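Long-range contacts in urocanate hydratase (Paenibacillus sp. Soil724D2, PDB 7NED), which probably catalyses the NAD+-dependent hydration of thiourocanate, a step in bacterial ergothioneine catabolism: residues W17-L22 with A88-M93; C469-D474 with L508-N513. One frame throughout, in Å; residues are numbered along the deposited sequence.

Contact 1. Residues W17-L22 with A88-M93; sequences WRQEAL and APLIVM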
# COMPACT_ATOMS: atom_id res chain seq x y z
N TRP A 17 -28.46 -8.84 2.97
CA TRP A 17 -28.46 -7.39 3.14
C TRP A 17 -27.06 -6.81 3.21
O TRP A 17 -26.87 -5.63 2.91
CB TRP A 17 -29.23 -7.00 4.41
CG TRP A 17 -30.64 -6.63 4.07
CD1 TRP A 17 -31.76 -7.38 4.29
CD2 TRP A 17 -31.08 -5.43 3.39
NE1 TRP A 17 -32.89 -6.72 3.79
CE2 TRP A 17 -32.49 -5.53 3.24
CE3 TRP A 17 -30.43 -4.29 2.91
CZ2 TRP A 17 -33.26 -4.51 2.62
CZ3 TRP A 17 -31.21 -3.27 2.29
CH2 TRP A 17 -32.59 -3.41 2.16
N ARG A 18 -26.07 -7.59 3.62
CA ARG A 18 -24.72 -7.06 3.56
C ARG A 18 -24.32 -6.82 2.12
O ARG A 18 -23.73 -5.79 1.79
CB ARG A 18 -23.73 -8.02 4.26
CG ARG A 18 -24.04 -8.15 5.73
CD ARG A 18 -23.21 -9.22 6.44
NE ARG A 18 -21.79 -8.94 6.31
CZ ARG A 18 -20.83 -9.83 6.57
NH1 ARG A 18 -21.16 -11.06 6.98
NH2 ARG A 18 -19.55 -9.49 6.42
N GLN A 19 -24.67 -7.75 1.22
CA GLN A 19 -24.33 -7.56 -0.17
C GLN A 19 -25.18 -6.44 -0.77
O GLN A 19 -24.68 -5.57 -1.49
CB GLN A 19 -24.55 -8.86 -0.94
CG GLN A 19 -23.77 -10.10 -0.41
CD GLN A 19 -24.56 -10.88 0.63
OE1 GLN A 19 -25.19 -10.32 1.52
NE2 GLN A 19 -24.54 -12.19 0.50
N GLU A 20 -26.47 -6.45 -0.46
CA GLU A 20 -27.36 -5.41 -0.97
C GLU A 20 -26.88 -4.02 -0.57
O GLU A 20 -26.99 -3.05 -1.34
CB GLU A 20 -28.78 -5.67 -0.46
CG GLU A 20 -29.82 -4.65 -0.93
CD GLU A 20 -30.30 -4.90 -2.37
OE1 GLU A 20 -30.22 -6.06 -2.84
OE2 GLU A 20 -30.81 -3.95 -3.02
N ALA A 21 -26.37 -3.89 0.66
CA ALA A 21 -25.93 -2.59 1.15
C ALA A 21 -24.82 -2.05 0.26
O ALA A 21 -24.87 -0.88 -0.16
CB ALA A 21 -25.47 -2.69 2.61
N LEU A 22 -23.85 -2.89 -0.09
CA LEU A 22 -22.77 -2.43 -0.93
C LEU A 22 -23.28 -2.06 -2.32
O LEU A 22 -22.81 -1.09 -2.91
CB LEU A 22 -21.65 -3.48 -1.03
CG LEU A 22 -21.09 -3.89 0.34
CD1 LEU A 22 -19.98 -4.96 0.20
CD2 LEU A 22 -20.59 -2.65 1.14
N ALA A 88 -15.19 -12.12 7.14
CA ALA A 88 -14.20 -11.45 6.33
C ALA A 88 -14.90 -10.46 5.43
O ALA A 88 -16.09 -10.62 5.15
CB ALA A 88 -13.42 -12.45 5.47
N PRO A 89 -14.22 -9.43 4.96
CA PRO A 89 -14.84 -8.49 4.01
C PRO A 89 -15.52 -9.19 2.84
O PRO A 89 -15.08 -10.25 2.37
CB PRO A 89 -13.67 -7.63 3.54
CG PRO A 89 -12.76 -7.57 4.76
CD PRO A 89 -12.87 -8.98 5.37
N LEU A 90 -16.62 -8.58 2.37
CA LEU A 90 -17.24 -9.03 1.13
C LEU A 90 -16.48 -8.49 -0.07
O LEU A 90 -16.48 -9.12 -1.14
CB LEU A 90 -18.69 -8.55 1.05
CG LEU A 90 -19.64 -9.34 1.94
CD1 LEU A 90 -20.96 -8.53 1.97
CD2 LEU A 90 -19.88 -10.70 1.35
N ILE A 91 -15.84 -7.34 0.09
CA ILE A 91 -15.05 -6.73 -0.97
C ILE A 91 -13.74 -6.24 -0.37
O ILE A 91 -13.76 -5.55 0.66
CB ILE A 91 -15.80 -5.56 -1.64
CG1 ILE A 91 -17.00 -6.10 -2.42
CG2 ILE A 91 -14.87 -4.83 -2.60
CD1 ILE A 91 -17.89 -4.96 -2.96
N VAL A 92 -12.62 -6.56 -1.00
CA VAL A 92 -11.39 -5.81 -0.78
C VAL A 92 -11.04 -5.18 -2.11
O VAL A 92 -11.14 -5.83 -3.16
CB VAL A 92 -10.22 -6.67 -0.24
CG1 VAL A 92 -10.61 -7.31 1.10
CG2 VAL A 92 -9.80 -7.72 -1.26
N MET A 93 -10.63 -3.92 -2.08
CA MET A 93 -10.28 -3.23 -3.31
C MET A 93 -9.05 -2.36 -3.10
O MET A 93 -8.78 -1.87 -2.00
CB MET A 93 -11.47 -2.38 -3.81
CG MET A 93 -12.16 -1.60 -2.74
SD MET A 93 -13.10 -0.23 -3.53
CE MET A 93 -14.48 -1.24 -4.01
O HOH W 1 -16.95 -9.63 7.60
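Gln19 and Leu90 bring the two backbones closest, their CA atoms 7.4 Å apart, and three residues on Leu22 is paired with Ile91, CA to CA 8.8 Å. Residues 17-22 form the first turns of helix 17-31, while 88-93 run from a loop into strand 91-95 of the eight-stranded mixed sheet. No direct hydrogen bond joins the segments; side chains bridge the distance. Leu90 touches three helix residues. Its CD1 stands anti to CA (chi2 168°) and presses against the helix, 3.6 Å from Arg18 CB and 4.0 Å from Gln19 CG, the Gln19 and Leu90 side chains crossing at about a right angle. Leu22 approaches the same leucine nearer its root: one methyl, Leu22 CD1, rests 3.9 Å from Leu90 CB. That methyl also meets Ile91 CD1 at 3.8 Å, the two side chains sliding past each other in opposite directions. Beside this apolar patch Arg18 extends to the Ala88 end, and a bend at chi3 (59°) turns NE out of the extended line. A water links the segments, accepting weakly from Arg18 NH2 at 2.9 Å and perhaps donating, also weakly, to Ala88 O at 2.8 Å, since it has other acceptors in reach. The stronger partners of the guanidinium lie elsewhere: Asp474 pairs with NE, and Glu67 and the carbonyl of Arg86 with NH1. Gln19 NE2 is likewise taken by the carbonyl of Leu65. Aliphatic contacts thus pack the start of helix 17-31 on Leu90 and Ile91, with polar groups at the border. Two carboxylates around one buried guanidinium should favour its charged form, despite Arg507 close by, and they, rather than the weakly bound water, probably fix its position.

Contact 2. Residues C469-D474 with L508-N513; sequences CSSMAD and LETTLN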
# COMPACT_ATOMS: atom_id res chain seq x y z
N CYS A 469 -9.50 -5.47 7.67
CA CYS A 469 -9.81 -6.78 7.10
C CYS A 469 -9.81 -7.84 8.17
O CYS A 469 -10.58 -8.81 8.10
CB CYS A 469 -8.79 -7.17 6.03
SG CYS A 469 -8.99 -6.26 4.48
N SER A 470 -8.86 -7.74 9.10
CA SER A 470 -8.78 -8.68 10.20
C SER A 470 -9.88 -8.47 11.23
O SER A 470 -10.02 -9.27 12.15
CB SER A 470 -7.41 -8.56 10.88
OG SER A 470 -6.36 -8.68 9.93
N SER A 471 -10.64 -7.38 11.11
CA SER A 471 -11.61 -7.01 12.13
C SER A 471 -13.05 -7.25 11.70
O SER A 471 -13.98 -6.76 12.37
CB SER A 471 -11.44 -5.53 12.51
OG SER A 471 -10.17 -5.29 13.12
N MET A 472 -13.26 -7.89 10.56
CA MET A 472 -14.58 -8.35 10.11
C MET A 472 -15.39 -7.26 9.40
O MET A 472 -16.63 -7.31 9.40
CB MET A 472 -15.35 -8.86 11.32
CG MET A 472 -14.58 -10.02 11.95
SD MET A 472 -15.37 -10.72 13.41
CE MET A 472 -15.15 -9.41 14.55
N ALA A 473 -14.73 -6.26 8.82
CA ALA A 473 -15.42 -5.22 8.08
C ALA A 473 -16.07 -5.82 6.82
O ALA A 473 -15.77 -6.95 6.40
CB ALA A 473 -14.43 -4.11 7.72
N ASP A 474 -16.98 -5.05 6.22
CA ASP A 474 -17.68 -5.54 5.03
C ASP A 474 -16.97 -5.14 3.76
O ASP A 474 -16.96 -5.90 2.79
CB ASP A 474 -19.13 -4.99 5.00
CG ASP A 474 -20.01 -5.65 6.05
OD1 ASP A 474 -20.21 -5.02 7.11
OD2 ASP A 474 -20.40 -6.83 5.87
N LEU A 508 -19.14 -4.98 13.99
CA LEU A 508 -19.15 -3.52 14.15
C LEU A 508 -18.26 -3.10 15.30
O LEU A 508 -17.51 -2.13 15.19
CB LEU A 508 -20.58 -3.05 14.40
CG LEU A 508 -21.56 -3.25 13.26
CD1 LEU A 508 -22.96 -3.01 13.82
CD2 LEU A 508 -21.24 -2.20 12.21
N GLU A 509 -18.39 -3.79 16.43
CA GLU A 509 -17.56 -3.49 17.59
C GLU A 509 -16.08 -3.65 17.26
O GLU A 509 -15.26 -2.79 17.61
CB GLU A 509 -17.94 -4.42 18.74
CG GLU A 509 -17.40 -4.04 20.09
CD GLU A 509 -17.82 -5.07 21.14
OE1 GLU A 509 -17.30 -6.20 21.10
OE2 GLU A 509 -18.71 -4.80 21.94
N THR A 510 -15.73 -4.79 16.64
CA THR A 510 -14.32 -5.12 16.41
C THR A 510 -13.70 -4.14 15.45
O THR A 510 -12.64 -3.57 15.74
CB THR A 510 -14.17 -6.56 15.90
OG1 THR A 510 -14.87 -7.46 16.80
CG2 THR A 510 -12.67 -6.98 15.76
N THR A 511 -14.38 -3.90 14.31
CA THR A 511 -13.85 -2.97 13.32
C THR A 511 -13.77 -1.55 13.84
O THR A 511 -12.75 -0.87 13.66
CB THR A 511 -14.71 -3.00 12.05
OG1 THR A 511 -14.46 -4.22 11.36
CG2 THR A 511 -14.32 -1.87 11.14
N LEU A 512 -14.84 -1.05 14.46
CA LEU A 512 -14.84 0.35 14.85
C LEU A 512 -13.83 0.62 15.98
O LEU A 512 -13.12 1.63 15.96
CB LEU A 512 -16.27 0.80 15.23
CG LEU A 512 -17.20 0.86 13.99
CD1 LEU A 512 -18.70 1.06 14.35
CD2 LEU A 512 -16.75 1.94 12.97
N ASN A 513 -13.74 -0.27 16.97
CA ASN A 513 -12.72 -0.06 18.00
C ASN A 513 -11.31 -0.04 17.40
O ASN A 513 -10.44 0.70 17.86
CB ASN A 513 -12.78 -1.14 19.07
CG ASN A 513 -13.94 -0.99 20.01
OD1 ASN A 513 -14.53 0.10 20.16
ND2 ASN A 513 -14.25 -2.07 20.71
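Ser471 and Met472 form the second half of a type I beta turn, Cys469 to Met472, in the helix-to-strand connection between helix 459-469 and strand 475-480; this connection packs against helix 502-525. One hydrogen bond crosses: Thr511 OG1 donates to Ser471 O at 2.8 Å, coming from above the carbonyl plane at a C=O...O angle of 107°. The hydroxyl stands beside its own backbone N (chi1 -73°) and also makes a weak bond to the carbonyl of Arg507, so its one hydrogen may be shared between two acceptors. Around it, Ser471 CB and Ala473 CB lie 3.5 and 3.6 Å from Thr511 OG1, which closes in the buried bond. Ser471 OG turns elsewhere, to Leu467 O and the side chain of Asn514. On the neighbouring helix position, Ser471 O also touches Thr510 CB at 3.5 Å. His85 and Lys83 of the second subunit pack on Met472 and Thr510. The Met472 chain, bent at chi3 (-70°), crosses Thr510 obliquely; its methyl CE lies 3.3 Å from Thr510 CB and 3.0 Å from Thr510 OG1, a short van der Waals contact with a hydroxyl hydrogen-bonded to Ile506 O.

In the fold
The centres of contacts 1 and 2 lie about 13 Å apart, and Asp474 joins them. Its OD2 forms a salt bridge with Arg18 NE at 2.6 Å, and its carbonyl O probably accepts a hydrogen bond from Leu90 N at 2.7 Å, where strands 91-95 and 475-480 begin to run parallel in the mixed sheet. Pro89 CG packs on Ala473 O at 3.5 Å. Contact 1 belongs to the N-terminal urocanase domain and contact 2 to the C-terminal one, so Asp474 links segments of both. Both border the second subunit, Pro89 meeting its Ser470. The urocanate pocket, with Tyr42, Arg352 and Asp433, includes no residue of either contact.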